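CRISPR-associated endonuclease Cas9 (Campylobacter jejuni subsp. jejuni serotype O:2, PDB 5X2H) uses a guide RNA to recognise invading DNA and cleaves both strands of the target DNA with its RuvC-like and HNH nuclease domains in bacterial adaptive immunity. Local coordinates at residues A[273-278]-A[297-301]; A[262-267]-A[358-363]; A[267-271]-A[407-411]; A[251-255]-A[401-406]. Numbering follows the deposited sequence.

Interaction 1: residues A[273-278]-A[297-301]; sequences ALTRII and LNALL. With nucleotides of chain B.
Ile277, in the mt rotamer, lies over the turn of the facing helix between Leu297 and Leu301: its CD1 comes 3.7 Å from Leu301 N and 3.8 Å from Leu300 CB. Both segments are alpha-helical, and their short axes approach to 10.3 Å with 132° between the N-to-C directions, so the two helical segments run obliquely antiparallel. The CA atoms pair Ala273 with Leu301 at 7.1 Å and Ile277 with Leu297 at 7.0 Å. Leu274 CD2 meets Leu301 CD2 at 3.9 Å and Leu297 CD2 at 4.2 Å, and Ile278 CG1 packs on Leu297 CD1 at 3.6 Å. The side chains that meet are all apolar, characteristic of a buried helical-hairpin interface between sequence-adjacent helices. On the RNA side of helix 266-288, Thr275 CG2 lies 3.8 Å from O4' and Arg276 CD 3.7 Å from O2' of A5 of chain B. Helix 266-288 sits between the RNA and helix 294-307, while Met414 of helix 404-415 packs against Leu274 and Ile278.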
# COMPACT_ATOMS: atom_id res chain seq x y z
N ALA A 273 -22.87 -5.07 26.52
CA ALA A 273 -23.20 -4.88 27.92
C ALA A 273 -23.58 -6.21 28.58
O ALA A 273 -23.15 -6.50 29.70
CB ALA A 273 -24.34 -3.87 28.07
N LEU A 274 -24.37 -7.03 27.88
CA LEU A 274 -24.69 -8.35 28.41
C LEU A 274 -23.46 -9.23 28.53
O LEU A 274 -23.36 -10.04 29.46
CB LEU A 274 -25.75 -9.04 27.54
CG LEU A 274 -27.16 -8.45 27.58
CD1 LEU A 274 -28.04 -9.11 26.53
CD2 LEU A 274 -27.76 -8.60 28.96
N THR A 275 -22.51 -9.09 27.60
CA THR A 275 -21.30 -9.91 27.65
C THR A 275 -20.49 -9.62 28.90
O THR A 275 -20.10 -10.55 29.63
CB THR A 275 -20.46 -9.68 26.39
OG1 THR A 275 -21.19 -10.13 25.24
CG2 THR A 275 -19.15 -10.45 26.48
N ARG A 276 -20.23 -8.34 29.18
CA ARG A 276 -19.45 -8.00 30.37
C ARG A 276 -20.19 -8.39 31.65
O ARG A 276 -19.59 -8.94 32.58
CB ARG A 276 -19.13 -6.50 30.39
CG ARG A 276 -18.97 -5.88 29.02
CD ARG A 276 -17.52 -5.61 28.66
NE ARG A 276 -16.85 -4.77 29.64
CZ ARG A 276 -15.76 -5.13 30.30
NH1 ARG A 276 -15.20 -6.31 30.07
NH2 ARG A 276 -15.21 -4.30 31.19
N ILE A 277 -21.50 -8.13 31.71
CA ILE A 277 -22.26 -8.37 32.93
C ILE A 277 -22.36 -9.86 33.21
O ILE A 277 -22.02 -10.33 34.31
CB ILE A 277 -23.65 -7.71 32.84
CG1 ILE A 277 -23.52 -6.19 32.85
CG2 ILE A 277 -24.53 -8.18 33.99
CD1 ILE A 277 -24.82 -5.46 32.61
N ILE A 278 -22.82 -10.64 32.23
CA ILE A 278 -22.98 -12.08 32.42
C ILE A 278 -21.64 -12.72 32.75
O ILE A 278 -21.54 -13.57 33.64
CB ILE A 278 -23.62 -12.72 31.17
CG1 ILE A 278 -25.03 -12.18 30.96
CG2 ILE A 278 -23.63 -14.23 31.29
CD1 ILE A 278 -25.62 -12.53 29.62
N LEU A 297 -29.05 -9.49 37.26
CA LEU A 297 -28.60 -9.11 35.92
C LEU A 297 -29.37 -7.90 35.41
O LEU A 297 -28.78 -6.97 34.86
CB LEU A 297 -28.75 -10.30 34.96
CG LEU A 297 -28.38 -10.15 33.48
CD1 LEU A 297 -27.94 -11.50 32.96
CD2 LEU A 297 -29.54 -9.63 32.64
N ASN A 298 -30.70 -7.91 35.59
CA ASN A 298 -31.52 -6.81 35.09
C ASN A 298 -31.19 -5.50 35.80
O ASN A 298 -31.36 -4.42 35.22
CB ASN A 298 -33.00 -7.14 35.25
CG ASN A 298 -33.48 -8.20 34.27
OD1 ASN A 298 -32.85 -8.44 33.24
ND2 ASN A 298 -34.60 -8.84 34.59
N ALA A 299 -30.72 -5.57 37.05
CA ALA A 299 -30.35 -4.36 37.77
C ALA A 299 -29.12 -3.71 37.14
O ALA A 299 -29.10 -2.49 36.91
CB ALA A 299 -30.10 -4.68 39.24
N LEU A 300 -28.08 -4.50 36.85
CA LEU A 300 -26.89 -3.95 36.22
C LEU A 300 -27.19 -3.48 34.80
O LEU A 300 -26.66 -2.44 34.37
CB LEU A 300 -25.78 -5.00 36.21
CG LEU A 300 -25.34 -5.53 37.58
CD1 LEU A 300 -24.33 -6.66 37.43
CD2 LEU A 300 -24.76 -4.41 38.42
N LEU A 301 -28.03 -4.21 34.07
CA LEU A 301 -28.37 -3.81 32.71
C LEU A 301 -29.22 -2.54 32.71
O LEU A 301 -29.07 -1.69 31.82
CB LEU A 301 -29.11 -4.94 32.00
CG LEU A 301 -29.49 -4.70 30.54
CD1 LEU A 301 -28.25 -4.49 29.69
CD2 LEU A 301 -30.31 -5.86 30.00
P A B 5 -16.57 -9.87 19.29
OP1 A B 5 -17.22 -8.91 18.36
OP2 A B 5 -15.22 -10.40 18.96
O5' A B 5 -16.49 -9.20 20.73
C5' A B 5 -17.67 -8.92 21.45
C4' A B 5 -17.38 -8.61 22.90
O4' A B 5 -16.78 -9.76 23.56
C3' A B 5 -16.39 -7.49 23.16
O3' A B 5 -16.95 -6.21 22.98
C2' A B 5 -15.94 -7.79 24.58
O2' A B 5 -16.94 -7.38 25.52
C1' A B 5 -15.90 -9.31 24.57
N9 A B 5 -14.54 -9.81 24.27
C8 A B 5 -14.05 -10.37 23.12
N7 A B 5 -12.78 -10.69 23.19
C5 A B 5 -12.41 -10.31 24.47
C6 A B 5 -11.18 -10.38 25.16
N6 A B 5 -10.06 -10.89 24.64
N1 A B 5 -11.15 -9.91 26.42
C2 A B 5 -12.27 -9.40 26.95
N3 A B 5 -13.48 -9.28 26.40
C4 A B 5 -13.48 -9.76 25.14

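Interaction 2: residues A[262-267]-A[358-363]; sequences PKNSPL and LNEIAK. With nucleotides of chain B.
Segment 358-363, within helix 355-367, directs Leu358, Asn359, Ala362 and Lys363 at a turn leading into helix 266-288. Leu358 CB lies 4.0 Å from Pro266 CG. Asn359 follows in an m rotamer (chi2 -74°): its OD1 accepts a hydrogen bond from Leu267 N (3.0 Å, 161°) and also lies 3.5 Å from Pro266 CD and 3.6 Å from Ser265 CB. One turn on, Ala362 CB rests on Ser265 CA at 3.7 Å and on Asn264 O at 3.8 Å. Lys363 lies last, its CA 3.9 Å from Pro262 CG. The CA atoms of Ser265 and Asn359 are 5.1 Å apart, those of Pro262 and Lys363 5.9 Å. Residues Pro262 to Ser265 form a type I beta turn, and Ser265 (p rotamer) is the N-cap: its OG donates to Pro262 O at 3.1 Å and caps Ala268 N. Lys263 NZ makes a weak hydrogen bond to OP2 of U6 of chain B at 3.4 Å. Two first-turn amides of helix 266-288 thus find side-chain acceptors: Ser265 caps Ala268 N from its own turn, whereas the Asn359 bond to Leu267 N ties helix 355-367 to the helix start.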
# COMPACT_ATOMS: atom_id res chain seq x y z
N PRO A 262 -22.16 -2.73 13.42
CA PRO A 262 -21.48 -1.57 14.02
C PRO A 262 -21.57 -1.60 15.54
O PRO A 262 -22.59 -1.97 16.11
CB PRO A 262 -22.24 -0.37 13.43
CG PRO A 262 -23.58 -0.92 13.05
CD PRO A 262 -23.33 -2.34 12.62
N LYS A 263 -20.48 -1.19 16.19
CA LYS A 263 -20.42 -1.25 17.64
C LYS A 263 -21.45 -0.34 18.30
O LYS A 263 -21.95 -0.66 19.39
CB LYS A 263 -19.02 -0.89 18.14
CG LYS A 263 -17.99 -2.00 17.94
CD LYS A 263 -16.77 -1.78 18.81
CE LYS A 263 -15.81 -2.95 18.72
NZ LYS A 263 -14.63 -2.78 19.61
N ASN A 264 -21.79 0.78 17.68
CA ASN A 264 -22.65 1.78 18.30
C ASN A 264 -24.13 1.57 18.00
O ASN A 264 -24.93 2.49 18.19
CB ASN A 264 -22.22 3.19 17.87
CG ASN A 264 -20.88 3.59 18.45
OD1 ASN A 264 -20.81 4.08 19.58
ND2 ASN A 264 -19.81 3.37 17.70
N SER A 265 -24.51 0.38 17.55
CA SER A 265 -25.93 0.10 17.38
C SER A 265 -26.53 -0.36 18.71
O SER A 265 -25.81 -0.88 19.57
CB SER A 265 -26.13 -0.98 16.32
OG SER A 265 -25.59 -2.22 16.74
N PRO A 266 -27.84 -0.17 18.90
CA PRO A 266 -28.46 -0.63 20.15
C PRO A 266 -28.26 -2.11 20.41
O PRO A 266 -27.98 -2.50 21.55
CB PRO A 266 -29.94 -0.28 19.95
CG PRO A 266 -29.94 0.84 18.96
CD PRO A 266 -28.79 0.56 18.04
N LEU A 267 -28.39 -2.95 19.38
CA LEU A 267 -28.16 -4.38 19.56
C LEU A 267 -26.74 -4.65 20.03
O LEU A 267 -26.52 -5.44 20.96
CB LEU A 267 -28.42 -5.12 18.24
CG LEU A 267 -29.59 -6.11 18.21
CD1 LEU A 267 -29.59 -6.87 16.90
CD2 LEU A 267 -29.51 -7.07 19.39
N LEU A 358 -33.56 1.31 14.04
CA LEU A 358 -32.55 1.89 14.93
C LEU A 358 -31.17 1.33 14.63
O LEU A 358 -30.19 2.08 14.50
CB LEU A 358 -32.93 1.64 16.39
CG LEU A 358 -33.17 2.88 17.26
CD1 LEU A 358 -34.20 3.79 16.61
CD2 LEU A 358 -33.62 2.47 18.65
N ASN A 359 -31.07 0.00 14.51
CA ASN A 359 -29.79 -0.61 14.14
C ASN A 359 -29.37 -0.22 12.73
O ASN A 359 -28.18 -0.07 12.46
CB ASN A 359 -29.89 -2.13 14.27
CG ASN A 359 -30.22 -2.58 15.68
OD1 ASN A 359 -29.38 -2.52 16.58
ND2 ASN A 359 -31.45 -3.03 15.88
N GLU A 360 -30.34 -0.05 11.83
CA GLU A 360 -30.01 0.38 10.47
C GLU A 360 -29.54 1.83 10.44
O GLU A 360 -28.75 2.20 9.57
CB GLU A 360 -31.22 0.19 9.56
CG GLU A 360 -30.93 -0.58 8.28
CD GLU A 360 -30.19 -1.88 8.53
OE1 GLU A 360 -29.12 -2.08 7.92
OE2 GLU A 360 -30.67 -2.69 9.35
N ILE A 361 -30.02 2.65 11.37
CA ILE A 361 -29.59 4.05 11.43
C ILE A 361 -28.13 4.13 11.88
O ILE A 361 -27.33 4.88 11.31
CB ILE A 361 -30.52 4.86 12.35
CG1 ILE A 361 -31.82 5.21 11.63
CG2 ILE A 361 -29.82 6.13 12.84
CD1 ILE A 361 -32.87 5.79 12.54
N ALA A 362 -27.78 3.37 12.92
CA ALA A 362 -26.40 3.39 13.41
C ALA A 362 -25.43 2.92 12.34
O ALA A 362 -24.31 3.42 12.24
CB ALA A 362 -26.28 2.52 14.67
N LYS A 363 -25.85 1.94 11.53
CA LYS A 363 -25.03 1.52 10.39
C LYS A 363 -24.80 2.66 9.42
O LYS A 363 -23.68 2.87 8.94
CB LYS A 363 -25.70 0.34 9.69
CG LYS A 363 -24.97 -0.18 8.46
CD LYS A 363 -25.97 -0.67 7.43
CE LYS A 363 -25.51 -1.96 6.78
NZ LYS A 363 -24.19 -1.81 6.10
P U B 6 -16.03 -5.01 22.43
OP1 U B 6 -16.92 -3.88 22.06
OP2 U B 6 -15.10 -5.57 21.42
O5' U B 6 -15.19 -4.58 23.71
C5' U B 6 -15.85 -4.17 24.90
C4' U B 6 -14.88 -3.98 26.04
O4' U B 6 -14.27 -5.24 26.39
C3' U B 6 -13.69 -3.07 25.75
O3' U B 6 -14.01 -1.69 25.84
C2' U B 6 -12.67 -3.53 26.78
O2' U B 6 -12.97 -2.99 28.06
C1' U B 6 -12.94 -5.04 26.82
N1 U B 6 -12.02 -5.78 25.93
C2 U B 6 -10.75 -6.03 26.40
O2 U B 6 -10.37 -5.67 27.50
N3 U B 6 -9.94 -6.73 25.54
C4 U B 6 -10.27 -7.19 24.28
O4 U B 6 -9.43 -7.80 23.62
C5 U B 6 -11.61 -6.88 23.87
C6 U B 6 -12.42 -6.21 24.69

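Interaction 3: residues A[267-271]-A[407-411]; sequences LAFMF and LKLVT
This is a buried helix-helix contact within a largely helical part of the protein, where helix 266-288 lies alongside helix 404-415, over 130 residues later. The short axes run in broadly the same direction, crossing at 31° with a closest approach of 10.4 Å, and the register sets Leu267 beside Leu407 (CA atoms 6.8 Å apart) and Phe271 beside Thr411 (5.9 Å). Leu407, in the mt rotamer, places CD2 over one face of the Phe271 ring, 3.9 Å from its centroid and 29° off the normal, a CH-pi contact. Phe271 takes chi1 t, with CE1 4.2 Å from Val410 CG1. Leu267, its chi1 near -115°, sets CD1 3.7 Å from Leu407 CB and CD2 3.6 Å from Thr411 OG1. Met270 CG meets Thr411 CG2 at 3.6 Å. Thr411 OG1 donates to Leu407 O (2.5 Å) within its own helix. With that hydroxyl satisfied locally, Thr411 can stand among apolar groups, and between these two segments the contact rests on van der Waals packing and the CH-pi contact.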
# COMPACT_ATOMS: atom_id res chain seq x y z
N LEU A 267 -28.39 -2.95 19.38
CA LEU A 267 -28.16 -4.38 19.56
C LEU A 267 -26.74 -4.65 20.03
O LEU A 267 -26.52 -5.44 20.96
CB LEU A 267 -28.42 -5.12 18.24
CG LEU A 267 -29.59 -6.11 18.21
CD1 LEU A 267 -29.59 -6.87 16.90
CD2 LEU A 267 -29.51 -7.07 19.39
N ALA A 268 -25.75 -4.00 19.41
CA ALA A 268 -24.36 -4.20 19.80
C ALA A 268 -24.10 -3.68 21.21
O ALA A 268 -23.39 -4.33 21.99
CB ALA A 268 -23.43 -3.52 18.80
N PHE A 269 -24.66 -2.51 21.55
CA PHE A 269 -24.59 -2.04 22.93
C PHE A 269 -25.22 -3.06 23.88
O PHE A 269 -24.65 -3.36 24.94
CB PHE A 269 -25.30 -0.69 23.07
CG PHE A 269 -24.48 0.48 22.60
CD1 PHE A 269 -23.09 0.46 22.71
CD2 PHE A 269 -25.09 1.59 22.05
CE1 PHE A 269 -22.33 1.53 22.28
CE2 PHE A 269 -24.33 2.67 21.62
CZ PHE A 269 -22.95 2.64 21.74
N MET A 270 -26.37 -3.60 23.51
CA MET A 270 -27.02 -4.61 24.34
C MET A 270 -26.15 -5.85 24.45
O MET A 270 -25.94 -6.38 25.56
CB MET A 270 -28.39 -4.96 23.75
CG MET A 270 -29.20 -5.93 24.59
SD MET A 270 -29.83 -5.19 26.10
CE MET A 270 -30.85 -3.88 25.44
N PHE A 271 -25.62 -6.33 23.33
CA PHE A 271 -24.83 -7.56 23.35
C PHE A 271 -23.55 -7.38 24.16
O PHE A 271 -23.18 -8.26 24.96
CB PHE A 271 -24.50 -8.00 21.92
CG PHE A 271 -23.54 -9.15 21.85
CD1 PHE A 271 -23.94 -10.42 22.23
CD2 PHE A 271 -22.24 -8.96 21.41
CE1 PHE A 271 -23.05 -11.49 22.17
CE2 PHE A 271 -21.36 -10.02 21.34
CZ PHE A 271 -21.76 -11.29 21.72
N LEU A 407 -26.72 -11.39 16.10
CA LEU A 407 -27.10 -10.68 17.32
C LEU A 407 -28.58 -10.85 17.62
O LEU A 407 -28.97 -10.97 18.78
CB LEU A 407 -26.75 -9.20 17.19
CG LEU A 407 -25.26 -8.84 17.23
CD1 LEU A 407 -25.06 -7.36 16.99
CD2 LEU A 407 -24.64 -9.26 18.55
N LYS A 408 -29.42 -10.87 16.58
CA LYS A 408 -30.86 -11.06 16.77
C LYS A 408 -31.18 -12.41 17.40
O LYS A 408 -32.25 -12.57 18.00
CB LYS A 408 -31.59 -10.93 15.44
CG LYS A 408 -31.81 -9.50 14.98
CD LYS A 408 -32.27 -9.46 13.54
CE LYS A 408 -33.18 -8.27 13.28
NZ LYS A 408 -34.48 -8.41 14.00
N LEU A 409 -30.28 -13.39 17.28
CA LEU A 409 -30.49 -14.73 17.83
C LEU A 409 -29.85 -14.92 19.19
O LEU A 409 -30.48 -15.47 20.10
CB LEU A 409 -29.94 -15.77 16.85
CG LEU A 409 -30.54 -15.79 15.45
CD1 LEU A 409 -29.71 -16.66 14.52
CD2 LEU A 409 -31.99 -16.28 15.50
N VAL A 410 -28.60 -14.47 19.36
CA VAL A 410 -27.88 -14.72 20.60
C VAL A 410 -28.36 -13.81 21.72
O VAL A 410 -28.48 -14.23 22.88
CB VAL A 410 -26.37 -14.57 20.36
CG1 VAL A 410 -25.59 -14.76 21.65
CG2 VAL A 410 -25.90 -15.56 19.30
N THR A 411 -28.65 -12.55 21.40
CA THR A 411 -29.01 -11.58 22.43
C THR A 411 -30.27 -11.94 23.21
O THR A 411 -30.28 -11.75 24.44
CB THR A 411 -29.15 -10.18 21.81
OG1 THR A 411 -28.07 -9.96 20.90
CG2 THR A 411 -29.11 -9.12 22.89

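Interaction 4: residues A[251-255]-A[401-406]; sequences NCSFF and NISFKA. With nucleotides of chain B.
Asn401 grips the RNA backbone, its N donating to OP1 and its ND2 to OP2 of A5 of chain B, each at 2.7 Å, an arrangement characteristic of sequence-independent phosphate recognition. Between the segments, Ser403 N donates to Cys252 SG (3.3 Å, 151°) and Ser253 N to Asn401 O (3.3 Å, 137°). Cys252, with chi1 t, also accepts from Phe255 N at 3.5 Å and, weakly, from Phe254 N at 3.3 Å. A water donates to Asn251 O (2.9 Å) and Asn401 O (3.1 Å). Residues 251-255 form a loop without helix or strand, Cys252 being extended (phi/psi -72/150), and 401-403 lead into the helix starting at 404; the CA atoms of Cys252 and Ile402 lie 4.2 Å apart. Ser403 (chi1 p) is the N-cap, its OG accepting weakly from Ala406 N at 3.3 Å. Farther out, the extended Lys405 sets CD 3.8 Å from the Phe255 ring centroid in a CH-pi contact, 11° off the normal, while Ala406 CB meets the edge at CE2 (4.0 Å). Phe254 CE2 touches Ile402 CG2 at 4.0 Å. The loop thus lies against the start of helix 404-415, with Phe254 continuing onto Tyr420 and Cys424 of helix 420-427.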
# COMPACT_ATOMS: atom_id res chain seq x y z
N ASN A 251 -16.76 -9.58 7.61
CA ASN A 251 -17.97 -10.39 7.64
C ASN A 251 -18.11 -11.10 8.98
O ASN A 251 -17.17 -11.19 9.78
CB ASN A 251 -17.97 -11.41 6.50
CG ASN A 251 -18.06 -10.76 5.14
OD1 ASN A 251 -18.65 -9.69 4.98
ND2 ASN A 251 -17.47 -11.41 4.14
N CYS A 252 -19.31 -11.61 9.21
CA CYS A 252 -19.64 -12.28 10.46
C CYS A 252 -18.94 -13.64 10.56
O CYS A 252 -18.69 -14.31 9.56
CB CYS A 252 -21.15 -12.46 10.58
SG CYS A 252 -21.73 -13.42 11.99
N SER A 253 -18.63 -14.04 11.80
CA SER A 253 -17.98 -15.32 12.03
C SER A 253 -18.91 -16.48 11.67
O SER A 253 -18.45 -17.51 11.17
CB SER A 253 -17.53 -15.44 13.48
OG SER A 253 -16.65 -14.39 13.83
N PHE A 254 -20.21 -16.33 11.95
CA PHE A 254 -21.19 -17.38 11.68
C PHE A 254 -21.75 -17.29 10.27
O PHE A 254 -21.68 -18.26 9.50
CB PHE A 254 -22.33 -17.30 12.70
CG PHE A 254 -21.89 -17.48 14.13
CD1 PHE A 254 -21.49 -18.73 14.59
CD2 PHE A 254 -21.89 -16.42 15.01
CE1 PHE A 254 -21.09 -18.90 15.90
CE2 PHE A 254 -21.49 -16.59 16.32
CZ PHE A 254 -21.09 -17.83 16.77
N PHE A 255 -22.30 -16.13 9.91
CA PHE A 255 -22.94 -15.92 8.61
C PHE A 255 -21.98 -15.11 7.75
O PHE A 255 -21.97 -13.88 7.78
CB PHE A 255 -24.28 -15.22 8.78
CG PHE A 255 -25.21 -15.92 9.73
CD1 PHE A 255 -26.05 -16.93 9.28
CD2 PHE A 255 -25.25 -15.58 11.07
CE1 PHE A 255 -26.90 -17.59 10.15
CE2 PHE A 255 -26.10 -16.22 11.95
CZ PHE A 255 -26.93 -17.23 11.49
N ASN A 401 -17.42 -8.48 15.67
CA ASN A 401 -17.02 -9.56 14.78
C ASN A 401 -18.19 -10.43 14.32
O ASN A 401 -17.97 -11.38 13.57
CB ASN A 401 -15.96 -10.43 15.46
CG ASN A 401 -14.60 -9.76 15.50
OD1 ASN A 401 -14.10 -9.28 14.48
ND2 ASN A 401 -14.00 -9.70 16.69
N ILE A 402 -19.41 -10.11 14.74
CA ILE A 402 -20.59 -10.85 14.33
C ILE A 402 -21.63 -9.87 13.78
O ILE A 402 -21.60 -8.68 14.07
CB ILE A 402 -21.19 -11.69 15.48
CG1 ILE A 402 -21.51 -10.80 16.68
CG2 ILE A 402 -20.24 -12.81 15.87
CD1 ILE A 402 -21.95 -11.58 17.90
N SER A 403 -22.55 -10.41 12.98
CA SER A 403 -23.52 -9.61 12.25
C SER A 403 -24.75 -9.30 13.10
O SER A 403 -24.93 -9.81 14.21
CB SER A 403 -23.95 -10.33 10.97
OG SER A 403 -24.59 -11.56 11.28
N PHE A 404 -25.62 -8.45 12.54
CA PHE A 404 -26.94 -8.22 13.14
C PHE A 404 -27.77 -9.49 13.15
O PHE A 404 -28.55 -9.71 14.09
CB PHE A 404 -27.68 -7.13 12.37
CG PHE A 404 -27.32 -5.73 12.78
CD1 PHE A 404 -26.88 -5.46 14.06
CD2 PHE A 404 -27.43 -4.68 11.88
CE1 PHE A 404 -26.55 -4.18 14.44
CE2 PHE A 404 -27.11 -3.40 12.25
CZ PHE A 404 -26.67 -3.14 13.53
N LYS A 405 -27.62 -10.34 12.13
CA LYS A 405 -28.39 -11.58 12.07
C LYS A 405 -28.04 -12.49 13.25
O LYS A 405 -28.93 -13.10 13.85
CB LYS A 405 -28.13 -12.29 10.74
CG LYS A 405 -29.03 -13.48 10.49
CD LYS A 405 -28.69 -14.17 9.18
CE LYS A 405 -29.69 -15.26 8.86
NZ LYS A 405 -29.33 -16.01 7.63
N ALA A 406 -26.76 -12.58 13.59
CA ALA A 406 -26.36 -13.39 14.74
C ALA A 406 -26.75 -12.72 16.05
O ALA A 406 -27.08 -13.41 17.02
CB ALA A 406 -24.86 -13.66 14.70
P A B 5 -16.57 -9.87 19.29
OP1 A B 5 -17.22 -8.91 18.36
OP2 A B 5 -15.22 -10.40 18.96
O5' A B 5 -16.49 -9.20 20.73
C5' A B 5 -17.67 -8.92 21.45
C4' A B 5 -17.38 -8.61 22.90
O4' A B 5 -16.78 -9.76 23.56
C3' A B 5 -16.39 -7.49 23.16
O3' A B 5 -16.95 -6.21 22.98
C2' A B 5 -15.94 -7.79 24.58
O2' A B 5 -16.94 -7.38 25.52
C1' A B 5 -15.90 -9.31 24.57
N9 A B 5 -14.54 -9.81 24.27
C8 A B 5 -14.05 -10.37 23.12
N7 A B 5 -12.78 -10.69 23.19
C5 A B 5 -12.41 -10.31 24.47
C6 A B 5 -11.18 -10.38 25.16
N6 A B 5 -10.06 -10.89 24.64
N1 A B 5 -11.15 -9.91 26.42
C2 A B 5 -12.27 -9.40 26.95
N3 A B 5 -13.48 -9.28 26.40
C4 A B 5 -13.48 -9.76 25.14
P A B 4 -15.01 -14.61 16.79
OP1 A B 4 -15.55 -13.89 15.62
OP2 A B 4 -13.54 -14.63 17.05
O5' A B 4 -15.72 -14.05 18.10
C5' A B 4 -17.14 -14.02 18.19
C4' A B 4 -17.61 -13.59 19.56
O4' A B 4 -17.26 -14.57 20.57
C3' A B 4 -17.03 -12.30 20.11
O3' A B 4 -17.54 -11.13 19.51
C2' A B 4 -17.35 -12.44 21.59
O2' A B 4 -18.73 -12.21 21.83
C1' A B 4 -17.05 -13.92 21.81
N9 A B 4 -15.65 -14.10 22.23
C8 A B 4 -14.57 -14.47 21.47
N7 A B 4 -13.44 -14.50 22.14
C5 A B 4 -13.81 -14.11 23.43
C6 A B 4 -13.08 -13.94 24.61
N6 A B 4 -11.76 -14.15 24.71
N1 A B 4 -13.75 -13.54 25.72
C2 A B 4 -15.07 -13.33 25.62
N3 A B 4 -15.87 -13.46 24.56
C4 A B 4 -15.17 -13.86 23.49
O HOH W 1 -15.54 -12.24 11.92

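Overall arrangement
The four contacts illustrate how chemistry follows burial among packed helices. Interactions 1 and 3 are the buried ones, without hydrogen bonds between their segments and mainly apolar, and lie on successive turns of helix 266-288; they touch where Leu274 CD1 meets Thr411 CG2 at 3.8 Å. Interactions 2 and 4 are partly buried, sit where helices begin, and add capping and backbone hydrogen bonds; Phe404 joins them, its CE1 3.2 Å from Ser265 OG. Leu267 belongs to both interactions 2 and 3, while helix 404-415 serves 3 and 4, where Ile402 CD1 lies 3.6 Å from Leu407 CD2. Guide RNA contacts also differ: sugar packing beside interactions 1 and 3, phosphate hydrogen bonds at 2 (weak) and 4.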